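Local coordinates for hypothetical protein Atu2299 (Agrobacterium tumefaciens, PDB 2HLY) that is of unknown function but belongs to a family grouped with the papain-like cysteine peptidases, a relationship that suggests, without proving, a similar fold, at residues 19-23 with 168-173; 37-41 with 161-166; 53-59 with 88-94. All blocks are in the same frame, centred on the assembly; numbering follows the deposited sequence. Where two conformers were deposited one is given.

Overall arrangement
From the N terminus, helix 10-24 supplies the first half of interaction 1, helix 31-50 that of interaction 2, and strand 54-58 that of interaction 3. The chain then returns in reverse order: strand 89-94 completes interaction 3, and helix 160-172 completes interaction 2 before interaction 1. The three loops are therefore concentric and none crosses another. Interactions 1 and 2 share helix 160-172, their centres lie about 9 Å apart, and they touch where I20 packs on F38. Interaction 3 meets interaction 2 through S39, which lies against C90 and V92, joining the helical layer to the four-stranded antiparallel sheet.

Interaction 1 of 3, residues 19-23 with 168-173; sequences VINSL and VAANWF
V19 and L23 pack against A169 and W172 in a buried, wholly apolar helix-helix contact, where helix 10-24 meets the C-terminal end of helix 160-172 within what is probably a papain-like fold. The short helical segments run roughly antiparallel, at 138°, with axes 9.9 Å apart, a gap filled by side chains. A169 is the small residue at the centre. The methyl CG1 of V19, swung anti to its own nitrogen (chi1 166°), comes down on the backbone at A169, with CG1 3.7 Å from A169 CA. One turn on, L23 forks over the same helix: its CD1 lies 3.7 Å from A169 CB, while its other branch, CD2, reaches V168 CG1 at 3.8 Å.

The W172 indole reaches across helix 10-24, running opposite to the L23 side chain that slides past it. L23 CG borders the ring edge near its plane, 4.1 Å from W172 CZ3, whereas V19 CG1 approaches obliquely, 4.1 Å from W172 CE3. No hydrogen bond links the two segments; the buried polar groups are satisfied by other parts of the chain, W172 NE1 by A181 O and S22 OG by R18 O and T199 N. M180, L198 and L184 also pack on the indole. At the far end of its six-membered ring, S22 presents its methylene, with CB 4.1 Å from W172 CH2.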
ATOM      1  N   VAL A  19      -0.525   6.273  -8.685  1.00  8.83           N
ATOM      2  CA  VAL A  19      -0.325   5.364  -9.815  1.00  9.40           C
ATOM      3  C   VAL A  19      -1.061   4.045  -9.588  1.00  9.62           C
ATOM      4  O   VAL A  19      -1.816   3.582 -10.443  1.00  9.66           O
ATOM      5  CB  VAL A  19       1.170   5.128 -10.090  1.00  9.56           C
ATOM      6  CG1 VAL A  19       1.380   3.919 -11.021  1.00 10.99           C
ATOM      7  CG2 VAL A  19       1.778   6.398 -10.677  1.00  9.52           C
ATOM      8  N   ILE A  20      -0.836   3.437  -8.425  1.00  9.33           N
ATOM      9  CA  ILE A  20      -1.417   2.129  -8.151  1.00  9.94           C
ATOM     10  C   ILE A  20      -2.938   2.243  -8.066  1.00 10.38           C
ATOM     11  O   ILE A  20      -3.675   1.410  -8.622  1.00 11.10           O
ATOM     12  CB  ILE A  20      -0.838   1.515  -6.858  1.00  9.80           C
ATOM     13  CG1 ILE A  20       0.684   1.392  -6.969  1.00  9.97           C
ATOM     14  CG2 ILE A  20      -1.535   0.174  -6.555  1.00  9.69           C
ATOM     15  CD1 ILE A  20       1.388   1.031  -5.664  1.00  9.97           C
ATOM     16  N   ASN A  21      -3.412   3.288  -7.387  1.00 10.91           N
ATOM     17  CA  ASN A  21      -4.853   3.502  -7.262  1.00 12.15           C
ATOM     18  C   ASN A  21      -5.508   3.648  -8.628  1.00 11.87           C
ATOM     19  O   ASN A  21      -6.598   3.125  -8.880  1.00 12.42           O
ATOM     20  CB  ASN A  21      -5.132   4.756  -6.451  1.00 11.93           C
ATOM     21  CG  ASN A  21      -6.579   4.871  -6.063  1.00 14.27           C
ATOM     22  OD1 ASN A  21      -7.153   3.931  -5.494  1.00 17.23           O
ATOM     23  ND2 ASN A  21      -7.190   6.003  -6.394  1.00 16.09           N
ATOM     24  N   SER A  22      -4.831   4.361  -9.515  1.00 11.76           N
ATOM     25  CA  SER A  22      -5.363   4.623 -10.852  1.00 12.66           C
ATOM     26  C   SER A  22      -5.511   3.333 -11.662  1.00 12.64           C
ATOM     27  O   SER A  22      -6.478   3.171 -12.419  1.00 13.36           O
ATOM     28  CB  SER A  22      -4.461   5.610 -11.588  1.00 11.91           C
ATOM     29  OG  SER A  22      -4.380   6.841 -10.880  1.00 13.32           O
ATOM     30  N   LEU A  23      -4.562   2.420 -11.486  1.00 12.56           N
ATOM     31  CA  LEU A  23      -4.583   1.134 -12.183  1.00 13.90           C
ATOM     32  C   LEU A  23      -5.610   0.157 -11.588  1.00 15.15           C
ATOM     33  O   LEU A  23      -6.151  -0.710 -12.299  1.00 16.13           O
ATOM     34  CB  LEU A  23      -3.180   0.513 -12.155  1.00 13.23           C
ATOM     35  CG  LEU A  23      -2.156   1.209 -13.051  1.00 13.17           C
ATOM     36  CD1 LEU A  23      -0.736   0.773 -12.727  1.00 12.56           C
ATOM     37  CD2 LEU A  23      -2.485   0.918 -14.526  1.00 14.58           C
ATOM     38  N   VAL A 168       3.313  -1.530 -16.005  1.00 10.81           N
ATOM     39  CA  VAL A 168       2.762  -0.201 -16.281  1.00 10.93           C
ATOM     40  C   VAL A 168       3.043   0.747 -15.108  1.00 10.90           C
ATOM     41  O   VAL A 168       3.484   1.887 -15.315  1.00 10.89           O
ATOM     42  CB  VAL A 168       1.247  -0.255 -16.612  1.00 11.42           C
ATOM     43  CG1 VAL A 168       0.660   1.161 -16.732  1.00 12.00           C
ATOM     44  CG2 VAL A 168       1.023  -1.063 -17.901  1.00 13.07           C
ATOM     45  N   ALA A 169       2.820   0.248 -13.891  1.00 10.10           N
ATOM     46  CA  ALA A 169       3.056   1.022 -12.672  1.00 10.10           C
ATOM     47  C   ALA A 169       4.493   1.524 -12.596  1.00 10.31           C
ATOM     48  O   ALA A 169       4.734   2.708 -12.356  1.00 10.75           O
ATOM     49  CB  ALA A 169       2.721   0.210 -11.439  1.00 10.25           C
ATOM     50  N   ALA A 170       5.450   0.617 -12.797  1.00  9.72           N
ATOM     51  CA  ALA A 170       6.867   0.993 -12.701  1.00 10.43           C
ATOM     52  C   ALA A 170       7.264   1.975 -13.792  1.00 10.38           C
ATOM     53  O   ALA A 170       8.162   2.797 -13.618  1.00 11.34           O
ATOM     54  CB  ALA A 170       7.752  -0.238 -12.744  1.00 10.38           C
ATOM     55  N   ASN A 171       6.596   1.886 -14.930  1.00 10.39           N
ATOM     56  CA  ASN A 171       6.933   2.765 -16.044  1.00 12.39           C
ATOM     57  C   ASN A 171       6.224   4.122 -16.017  1.00 12.24           C
ATOM     58  O   ASN A 171       6.726   5.100 -16.599  1.00 13.49           O
ATOM     59  CB  ASN A 171       6.756   2.006 -17.343  1.00 12.81           C
ATOM     60  CG  ASN A 171       7.937   1.097 -17.610  1.00 16.67           C
ATOM     61  OD1 ASN A 171       9.042   1.569 -17.857  1.00 19.99           O
ATOM     62  ND2 ASN A 171       7.724  -0.200 -17.522  1.00 18.32           N
ATOM     63  N   TRP A 172       5.095   4.188 -15.315  1.00 11.74           N
ATOM     64  CA  TRP A 172       4.332   5.428 -15.120  1.00 11.92           C
ATOM     65  C   TRP A 172       5.008   6.310 -14.056  1.00 11.48           C
ATOM     66  O   TRP A 172       5.164   7.525 -14.240  1.00 11.74           O
ATOM     67  CB  TRP A 172       2.919   5.102 -14.647  1.00 12.08           C
ATOM     68  CG  TRP A 172       1.870   6.148 -14.978  1.00 12.76           C
ATOM     69  CD1 TRP A 172       2.068   7.461 -15.353  1.00 14.21           C
ATOM     70  CD2 TRP A 172       0.460   5.949 -14.927  1.00 12.71           C
ATOM     71  NE1 TRP A 172       0.839   8.074 -15.578  1.00 13.58           N
ATOM     72  CE2 TRP A 172      -0.158   7.174 -15.304  1.00 13.32           C
ATOM     73  CE3 TRP A 172      -0.351   4.845 -14.610  1.00 13.33           C
ATOM     74  CZ2 TRP A 172      -1.549   7.314 -15.384  1.00 13.30           C
ATOM     75  CZ3 TRP A 172      -1.733   4.986 -14.676  1.00 14.27           C
ATOM     76  CH2 TRP A 172      -2.320   6.223 -15.055  1.00 14.14           C
ATOM     77  N   PHE A 173       5.377   5.695 -12.932  1.00 10.57           N
ATOM     78  CA  PHE A 173       6.007   6.425 -11.836  1.00 10.93           C
ATOM     79  C   PHE A 173       7.315   7.091 -12.255  1.00 11.42           C
ATOM     80  O   PHE A 173       8.144   6.454 -12.891  1.00 11.35           O
ATOM     81  CB  PHE A 173       6.273   5.490 -10.647  1.00 10.73           C
ATOM     82  CG  PHE A 173       7.084   6.141  -9.558  1.00 10.64           C
ATOM     83  CD1 PHE A 173       6.481   7.048  -8.678  1.00  9.91           C
ATOM     84  CD2 PHE A 173       8.454   5.913  -9.457  1.00 10.76           C
ATOM     85  CE1 PHE A 173       7.231   7.667  -7.687  1.00  9.16           C
ATOM     86  CE2 PHE A 173       9.220   6.538  -8.479  1.00  9.20           C
ATOM     87  CZ  PHE A 173       8.606   7.424  -7.583  1.00  8.99           C
TER

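Interaction 2 of 3, residues 37-41 with 161-166; sequences YFSTF and MIGDMA
The aromatic ridge of Y37 and F41, one turn apart on helix 31-50, packs on helix 160-172 in a helix-helix contact. The segments cross at -62°, with axes 11.2 Å apart, so the two rings rather than the backbones span most of the gap. Their spacing narrows toward the later residues, where F41 CA lies 5.7 Å from A166 CA.

F41 inserts its ring among I162, M165 and A166. The methyl of A166 makes a CH-pi contact, CB standing 4.2 Å from the F41 ring centroid and only 14° off the normal, and A166 CA covers the same face nearer the rim. The far end of the ring reaches the helix backbone, with F41 CZ 3.6 Å from I162 O, an oxygen already engaged by A166 N within its own helix. M165 folds around the ring: its chain bends at chi2 and chi3, bringing the terminal methyl CE to 3.7 Å from F41 CE2.

Y37 reaches further along helix 160-172 toward its start. Its side chain crosses that of I162 at about a right angle, and the OH rests on aliphatic carbon, 3.7 Å from I162 CG1. The methyls of M161 and M165 approach the tyrosine ring obliquely, M165 CE lying 4.2 Å from Y37 CE1. Within the ridge, F41 CZ meets the edge of the Y37 ring in its plane.

W156 packs on both Y37 and I162. Helix 10-24 adds L24 against Y37, I20 against F41 and L23 against M165, while S39 of helix 31-50 faces strand 89-94.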
ATOM      1  N   TYR A  37      -2.237  -5.458  -3.847  1.00 10.29           N
ATOM      2  CA  TYR A  37      -1.726  -4.681  -4.978  1.00 10.66           C
ATOM      3  C   TYR A  37      -0.868  -3.516  -4.522  1.00  9.54           C
ATOM      4  O   TYR A  37       0.192  -3.267  -5.092  1.00 10.02           O
ATOM      5  CB  TYR A  37      -2.871  -4.150  -5.839  1.00 11.83           C
ATOM      6  CG  TYR A  37      -3.488  -5.187  -6.745  1.00 13.67           C
ATOM      7  CD1 TYR A  37      -2.920  -5.473  -7.985  1.00 15.81           C
ATOM      8  CD2 TYR A  37      -4.641  -5.871  -6.374  1.00 14.99           C
ATOM      9  CE1 TYR A  37      -3.492  -6.411  -8.840  1.00 17.83           C
ATOM     10  CE2 TYR A  37      -5.213  -6.820  -7.217  1.00 16.33           C
ATOM     11  CZ  TYR A  37      -4.630  -7.080  -8.446  1.00 16.82           C
ATOM     12  OH  TYR A  37      -5.189  -8.019  -9.308  1.00 19.85           O
ATOM     13  N   PHE A  38      -1.331  -2.764  -3.528  1.00  9.07           N
ATOM     14  CA  PHE A  38      -0.530  -1.648  -3.040  1.00  9.23           C
ATOM     15  C   PHE A  38       0.824  -2.114  -2.564  1.00  9.21           C
ATOM     16  O   PHE A  38       1.828  -1.482  -2.844  1.00 10.47           O
ATOM     17  CB  PHE A  38      -1.260  -0.870  -1.928  1.00  9.15           C
ATOM     18  CG  PHE A  38      -2.304   0.081  -2.457  1.00  9.59           C
ATOM     19  CD1 PHE A  38      -1.925   1.228  -3.145  1.00  9.97           C
ATOM     20  CD2 PHE A  38      -3.656  -0.175  -2.271  1.00 10.55           C
ATOM     21  CE1 PHE A  38      -2.884   2.107  -3.658  1.00 11.29           C
ATOM     22  CE2 PHE A  38      -4.628   0.699  -2.773  1.00 11.05           C
ATOM     23  CZ  PHE A  38      -4.236   1.839  -3.470  1.00 10.12           C
ATOM     24  N   SER A  39       0.869  -3.259  -1.896  0.50  9.16           N
ATOM     25  CA  SER A  39       2.132  -3.715  -1.308  0.50  8.87           C
ATOM     26  C   SER A  39       3.085  -4.343  -2.307  0.50  9.10           C
ATOM     27  O   SER A  39       4.297  -4.091  -2.267  0.50  9.60           O
ATOM     28  CB  SER A  39       1.858  -4.660  -0.155  0.50  8.97           C
ATOM     29  OG  SER A  39       1.179  -3.949   0.859  0.50  7.21           O
ATOM     30  N   THR A  40       2.555  -5.165  -3.205  1.00  9.30           N
ATOM     31  CA  THR A  40       3.427  -5.762  -4.244  1.00  9.94           C
ATOM     32  C   THR A  40       3.851  -4.754  -5.316  1.00  9.90           C
ATOM     33  O   THR A  40       5.036  -4.716  -5.700  1.00 10.62           O
ATOM     34  CB  THR A  40       2.819  -7.001  -4.889  1.00  9.77           C
ATOM     35  OG1 THR A  40       1.576  -6.658  -5.492  1.00 10.20           O
ATOM     36  CG2 THR A  40       2.603  -8.108  -3.845  1.00 11.61           C
ATOM     37  N   PHE A  41       2.909  -3.929  -5.801  1.00  9.16           N
ATOM     38  CA  PHE A  41       3.285  -2.909  -6.796  1.00  9.49           C
ATOM     39  C   PHE A  41       4.212  -1.849  -6.176  1.00  9.11           C
ATOM     40  O   PHE A  41       5.166  -1.377  -6.828  1.00  9.56           O
ATOM     41  CB  PHE A  41       2.050  -2.231  -7.399  1.00  9.71           C
ATOM     42  CG  PHE A  41       1.282  -3.085  -8.386  1.00  9.59           C
ATOM     43  CD1 PHE A  41       1.243  -4.475  -8.287  1.00 11.44           C
ATOM     44  CD2 PHE A  41       0.583  -2.472  -9.418  1.00 12.33           C
ATOM     45  CE1 PHE A  41       0.512  -5.243  -9.214  1.00 11.22           C
ATOM     46  CE2 PHE A  41      -0.139  -3.225 -10.330  1.00 13.35           C
ATOM     47  CZ  PHE A  41      -0.183  -4.616 -10.213  1.00 11.14           C
ATOM     48  N   MET A 161      -2.124 -10.667 -16.423  1.00 20.59           N
ATOM     49  CA  MET A 161      -2.563  -9.269 -16.329  1.00 20.35           C
ATOM     50  C   MET A 161      -1.937  -8.524 -15.141  1.00 18.72           C
ATOM     51  O   MET A 161      -1.659  -7.330 -15.234  1.00 19.02           O
ATOM     52  CB  MET A 161      -4.098  -9.188 -16.288  1.00 22.35           C
ATOM     53  CG  MET A 161      -4.670  -7.913 -15.676  1.00 26.07           C
ATOM     54  SD  MET A 161      -5.076  -8.157 -13.922  1.00 36.33           S
ATOM     55  CE  MET A 161      -4.470  -6.665 -13.164  1.00 30.18           C
ATOM     56  N   ILE A 162      -1.723  -9.232 -14.032  1.00 16.79           N
ATOM     57  CA  ILE A 162      -1.138  -8.619 -12.839  1.00 15.16           C
ATOM     58  C   ILE A 162       0.289  -8.123 -13.099  1.00 14.16           C
ATOM     59  O   ILE A 162       0.614  -6.956 -12.819  1.00 13.86           O
ATOM     60  CB  ILE A 162      -1.178  -9.580 -11.628  1.00 14.89           C
ATOM     61  CG1 ILE A 162      -2.644  -9.917 -11.303  1.00 16.18           C
ATOM     62  CG2 ILE A 162      -0.469  -8.947 -10.432  1.00 16.16           C
ATOM     63  CD1 ILE A 162      -2.850 -10.901 -10.156  1.00 15.86           C
ATOM     64  N   GLY A 163       1.129  -8.994 -13.650  1.00 13.81           N
ATOM     65  CA  GLY A 163       2.496  -8.601 -14.026  1.00 13.50           C
ATOM     66  C   GLY A 163       2.492  -7.480 -15.054  1.00 13.70           C
ATOM     67  O   GLY A 163       3.318  -6.563 -14.998  1.00 13.84           O
ATOM     68  N   ASP A 164       1.543  -7.532 -15.992  1.00 13.70           N
ATOM     69  CA  ASP A 164       1.414  -6.460 -16.981  1.00 14.26           C
ATOM     70  C   ASP A 164       1.124  -5.128 -16.296  1.00 14.04           C
ATOM     71  O   ASP A 164       1.729  -4.113 -16.649  1.00 13.31           O
ATOM     72  CB  ASP A 164       0.301  -6.760 -17.974  1.00 14.90           C
ATOM     73  CG  ASP A 164       0.658  -7.860 -18.954  1.00 17.35           C
ATOM     74  OD1 ASP A 164       1.838  -8.289 -18.989  1.00 20.46           O
ATOM     75  OD2 ASP A 164      -0.268  -8.277 -19.701  1.00 19.49           O
ATOM     76  N   MET A 165       0.214  -5.140 -15.315  1.00 14.07           N
ATOM     77  CA  MET A 165      -0.143  -3.907 -14.608  1.00 15.76           C
ATOM     78  C   MET A 165       1.045  -3.396 -13.791  1.00 13.17           C
ATOM     79  O   MET A 165       1.259  -2.192 -13.705  1.00 12.06           O
ATOM     80  CB  MET A 165      -1.371  -4.089 -13.703  1.00 15.55           C
ATOM     81  CG  MET A 165      -2.702  -4.176 -14.435  1.00 17.98           C
ATOM     82  SD  MET A 165      -4.108  -3.449 -13.508  1.00 26.05           S
ATOM     83  CE  MET A 165      -3.501  -3.433 -11.831  1.00 22.71           C
ATOM     84  N   ALA A 166       1.817  -4.310 -13.198  1.00 11.58           N
ATOM     85  CA  ALA A 166       3.006  -3.908 -12.424  1.00 11.68           C
ATOM     86  C   ALA A 166       4.030  -3.201 -13.313  1.00 11.35           C
ATOM     87  O   ALA A 166       4.674  -2.208 -12.911  1.00 11.06           O
ATOM     88  CB  ALA A 166       3.641  -5.110 -11.776  1.00 11.70           C
TER

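Interaction 3 of 3, residues 53-59 with 88-94; sequences KAVPKGG and FHCWVEA
K57 and W91 lie in the antiparallel ladder between strand 54-58, at the edge of a four-stranded sheet, and strand 89-94 beside it. Backbone hydrogen bonds are reciprocal. V55 and E93 exchange two, V55 N to E93 O being 2.9 Å; K57 and W91 exchange two more, with W91 N 2.8 Å from K57 O. At G59, where the chain turns a corner toward another sheet, the ladder slackens: G59 N still bonds to H89 O, but the return bond, H89 N to G59 O, is weak at 3.3 Å.

Polar side chains meet on the face of V55, K57, W91 and E93. The extended K57 chain crosses that of E93 at about a right angle and forms a salt bridge, NZ to OE1, 2.9 Å, arriving 51° out of the carboxylate plane. The other oxygen accepts a nearly straight bond (175°) from the indole, W91 NE1 to E93 OE2, 2.9 Å, lying in the ring plane.

Aromatic contacts gather at the glycines. With CG of W91 set between the backbone N and the carbonyl carbon (chi1 59°), the ring leans over the neighbouring strand, so that G58 CA makes a CH-pi contact 4.2 Å from the centroid of its six-membered ring. F88 CZ comes within 3.5 Å of G59 N.

Apolar contacts lie on the other face of the sheet from K57 and W91: A54 CB and A94 CB touch at 3.7 Å, and helix 31-50 packs on A54 and C90.

H89 NE2 bonds to D100 OD2, reminiscent of the histidine with an aspartate or asparagine partner in papain-like enzymes, though no activity is established. The in-plane bond to E93 restrains rotation of the W91 ring, on which Y142 also stacks; the carboxylate, met by a cation and an indole N-H, is probably stabilised as an anion.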
ATOM      1  N   LYS A  53      16.037  -3.440  -1.363  1.00 17.80           N
ATOM      2  CA  LYS A  53      15.242  -4.636  -1.204  1.00 18.60           C
ATOM      3  C   LYS A  53      13.956  -4.149  -0.557  1.00 17.72           C
ATOM      4  O   LYS A  53      13.966  -3.350   0.394  1.00 19.05           O
ATOM      5  CB  LYS A  53      15.963  -5.696  -0.369  1.00 19.67           C
ATOM      6  CG  LYS A  53      16.865  -6.612  -1.197  1.00 23.55           C
ATOM      7  CD  LYS A  53      18.152  -5.925  -1.636  1.00 27.59           C
ATOM      8  CE  LYS A  53      19.156  -6.935  -2.193  1.00 30.42           C
ATOM      9  NZ  LYS A  53      18.869  -7.302  -3.618  1.00 32.30           N
ATOM     10  N   ALA A  54      12.851  -4.517  -1.170  1.00 15.69           N
ATOM     11  CA  ALA A  54      11.539  -4.163  -0.647  1.00 13.61           C
ATOM     12  C   ALA A  54      10.742  -5.439  -0.714  1.00 13.50           C
ATOM     13  O   ALA A  54      10.673  -6.087  -1.765  1.00 14.03           O
ATOM     14  CB  ALA A  54      10.898  -3.094  -1.509  1.00 13.62           C
ATOM     15  N   VAL A  55      10.154  -5.809   0.415  1.00 12.25           N
ATOM     16  CA  VAL A  55       9.489  -7.104   0.542  1.00 12.98           C
ATOM     17  C   VAL A  55       8.045  -6.852   0.973  1.00 12.63           C
ATOM     18  O   VAL A  55       7.819  -6.231   2.004  1.00 12.93           O
ATOM     19  CB  VAL A  55      10.197  -7.997   1.607  1.00 13.95           C
ATOM     20  CG1 VAL A  55       9.528  -9.362   1.713  1.00 15.69           C
ATOM     21  CG2 VAL A  55      11.702  -8.168   1.275  1.00 14.96           C
ATOM     22  N   PRO A  56       7.071  -7.332   0.188  1.00 12.03           N
ATOM     23  CA  PRO A  56       5.678  -7.281   0.652  1.00 12.73           C
ATOM     24  C   PRO A  56       5.487  -8.346   1.712  1.00 12.60           C
ATOM     25  O   PRO A  56       6.010  -9.464   1.568  1.00 13.34           O
ATOM     26  CB  PRO A  56       4.859  -7.612  -0.594  1.00 13.34           C
ATOM     27  CG  PRO A  56       5.804  -8.279  -1.519  1.00 13.47           C
ATOM     28  CD  PRO A  56       7.210  -7.962  -1.141  1.00 12.69           C
ATOM     29  N   LYS A  57       4.770  -7.995   2.777  1.00 11.61           N
ATOM     30  CA  LYS A  57       4.454  -8.941   3.850  1.00 11.52           C
ATOM     31  C   LYS A  57       2.993  -8.772   4.187  1.00 10.95           C
ATOM     32  O   LYS A  57       2.395  -7.750   3.858  1.00 11.67           O
ATOM     33  CB  LYS A  57       5.316  -8.658   5.072  1.00 12.34           C
ATOM     34  CG  LYS A  57       6.766  -8.982   4.822  1.00 14.53           C
ATOM     35  CD  LYS A  57       7.506  -9.078   6.110  1.00 20.01           C
ATOM     36  CE  LYS A  57       8.894  -9.588   5.886  1.00 22.70           C
ATOM     37  NZ  LYS A  57       9.615  -9.505   7.180  1.00 23.77           N
ATOM     38  N   GLY A  58       2.397  -9.781   4.807  1.00 10.22           N
ATOM     39  CA  GLY A  58       0.995  -9.689   5.204  1.00  9.65           C
ATOM     40  C   GLY A  58       0.735 -10.430   6.498  1.00  9.90           C
ATOM     41  O   GLY A  58       1.540 -11.249   6.924  1.00 10.28           O
ATOM     42  N   GLY A  59      -0.382 -10.090   7.128  1.00  9.95           N
ATOM     43  CA  GLY A  59      -0.860 -10.796   8.309  1.00  9.92           C
ATOM     44  C   GLY A  59      -1.807  -9.876   9.038  1.00 10.46           C
ATOM     45  O   GLY A  59      -2.758  -9.347   8.444  1.00 10.88           O
ATOM     46  N   PHE A  88      -7.564  -9.491   6.266  1.00 13.34           N
ATOM     47  CA  PHE A  88      -6.137  -9.701   6.009  1.00 12.44           C
ATOM     48  C   PHE A  88      -5.551  -8.424   5.401  1.00 11.64           C
ATOM     49  O   PHE A  88      -6.201  -7.761   4.587  1.00 11.84           O
ATOM     50  CB  PHE A  88      -5.950 -10.853   5.034  1.00 13.12           C
ATOM     51  CG  PHE A  88      -4.535 -11.326   4.935  1.00 14.31           C
ATOM     52  CD1 PHE A  88      -4.039 -12.205   5.885  1.00 15.00           C
ATOM     53  CD2 PHE A  88      -3.712 -10.902   3.898  1.00 17.01           C
ATOM     54  CE1 PHE A  88      -2.738 -12.659   5.815  1.00 17.17           C
ATOM     55  CE2 PHE A  88      -2.391 -11.358   3.822  1.00 18.05           C
ATOM     56  CZ  PHE A  88      -1.917 -12.226   4.794  1.00 15.70           C
ATOM     57  N   HIS A  89      -4.329  -8.080   5.802  1.00 10.40           N
ATOM     58  CA  HIS A  89      -3.706  -6.852   5.314  1.00 10.10           C
ATOM     59  C   HIS A  89      -2.231  -7.038   4.977  1.00 10.41           C
ATOM     60  O   HIS A  89      -1.536  -7.792   5.655  1.00 10.52           O
ATOM     61  CB  HIS A  89      -3.874  -5.741   6.347  1.00 10.19           C
ATOM     62  CG  HIS A  89      -3.538  -4.381   5.826  1.00  9.19           C
ATOM     63  ND1 HIS A  89      -4.343  -3.721   4.923  1.00 11.48           N
ATOM     64  CD2 HIS A  89      -2.490  -3.560   6.073  1.00 10.46           C
ATOM     65  CE1 HIS A  89      -3.807  -2.544   4.640  1.00 11.41           C
ATOM     66  NE2 HIS A  89      -2.684  -2.423   5.327  1.00  9.98           N
ATOM     67  N   CYS A  90      -1.772  -6.369   3.913  1.00 10.28           N
ATOM     68  CA  CYS A  90      -0.368  -6.414   3.498  1.00 10.84           C
ATOM     69  C   CYS A  90       0.270  -5.048   3.625  1.00 10.84           C
ATOM     70  O   CYS A  90      -0.421  -4.023   3.509  1.00 11.67           O
ATOM     71  CB  CYS A  90      -0.255  -6.840   2.035  1.00 11.66           C
ATOM     72  SG  CYS A  90      -0.797  -8.521   1.742  1.00 15.34           S
ATOM     73  N   TRP A  91       1.583  -5.046   3.794  1.00  9.58           N
ATOM     74  CA  TRP A  91       2.381  -3.808   3.850  1.00  8.99           C
ATOM     75  C   TRP A  91       3.734  -4.082   3.179  1.00  9.11           C
ATOM     76  O   TRP A  91       3.969  -5.185   2.668  1.00  9.57           O
ATOM     77  CB  TRP A  91       2.570  -3.370   5.299  1.00  9.09           C
ATOM     78  CG  TRP A  91       3.257  -4.386   6.140  1.00  9.90           C
ATOM     79  CD1 TRP A  91       4.595  -4.493   6.382  1.00 10.44           C
ATOM     80  CD2 TRP A  91       2.630  -5.456   6.865  1.00 11.07           C
ATOM     81  NE1 TRP A  91       4.845  -5.558   7.211  1.00 10.83           N
ATOM     82  CE2 TRP A  91       3.656  -6.171   7.519  1.00 10.79           C
ATOM     83  CE3 TRP A  91       1.303  -5.866   7.032  1.00 10.77           C
ATOM     84  CZ2 TRP A  91       3.396  -7.283   8.328  1.00 10.00           C
ATOM     85  CZ3 TRP A  91       1.041  -6.980   7.827  1.00 10.02           C
ATOM     86  CH2 TRP A  91       2.083  -7.666   8.477  1.00  9.87           C
ATOM     87  N   VAL A  92       4.625  -3.088   3.179  1.00  8.66           N
ATOM     88  CA  VAL A  92       5.956  -3.267   2.602  1.00  9.47           C
ATOM     89  C   VAL A  92       6.995  -3.021   3.684  1.00 10.09           C
ATOM     90  O   VAL A  92       6.825  -2.124   4.516  1.00  9.87           O
ATOM     91  CB  VAL A  92       6.190  -2.281   1.438  1.00  9.66           C
ATOM     92  CG1 VAL A  92       7.596  -2.444   0.873  1.00 11.30           C
ATOM     93  CG2 VAL A  92       5.182  -2.556   0.345  1.00 11.04           C
ATOM     94  N   GLU A  93       8.048  -3.845   3.680  1.00 10.24           N
ATOM     95  CA  GLU A  93       9.215  -3.623   4.522  1.00 10.75           C
ATOM     96  C   GLU A  93      10.387  -3.392   3.584  1.00 10.97           C
ATOM     97  O   GLU A  93      10.692  -4.238   2.747  1.00 11.63           O
ATOM     98  CB  GLU A  93       9.435  -4.827   5.428  1.00 11.62           C
ATOM     99  CG  GLU A  93       8.252  -4.997   6.374  1.00 12.35           C
ATOM    100  CD  GLU A  93       8.473  -6.018   7.463  1.00 16.68           C
ATOM    101  OE1 GLU A  93       9.582  -6.608   7.524  1.00 16.29           O
ATOM    102  OE2 GLU A  93       7.515  -6.224   8.241  1.00 16.03           O
ATOM    103  N   ALA A  94      11.008  -2.220   3.686  1.00 11.66           N
ATOM    104  CA  ALA A  94      12.076  -1.874   2.748  1.00 12.34           C
ATOM    105  C   ALA A  94      13.154  -1.076   3.436  1.00 13.84           C
ATOM    106  O   ALA A  94      12.879   0.004   3.945  1.00 13.05           O
ATOM    107  CB  ALA A  94      11.512  -1.075   1.580  1.00 13.24           C
TER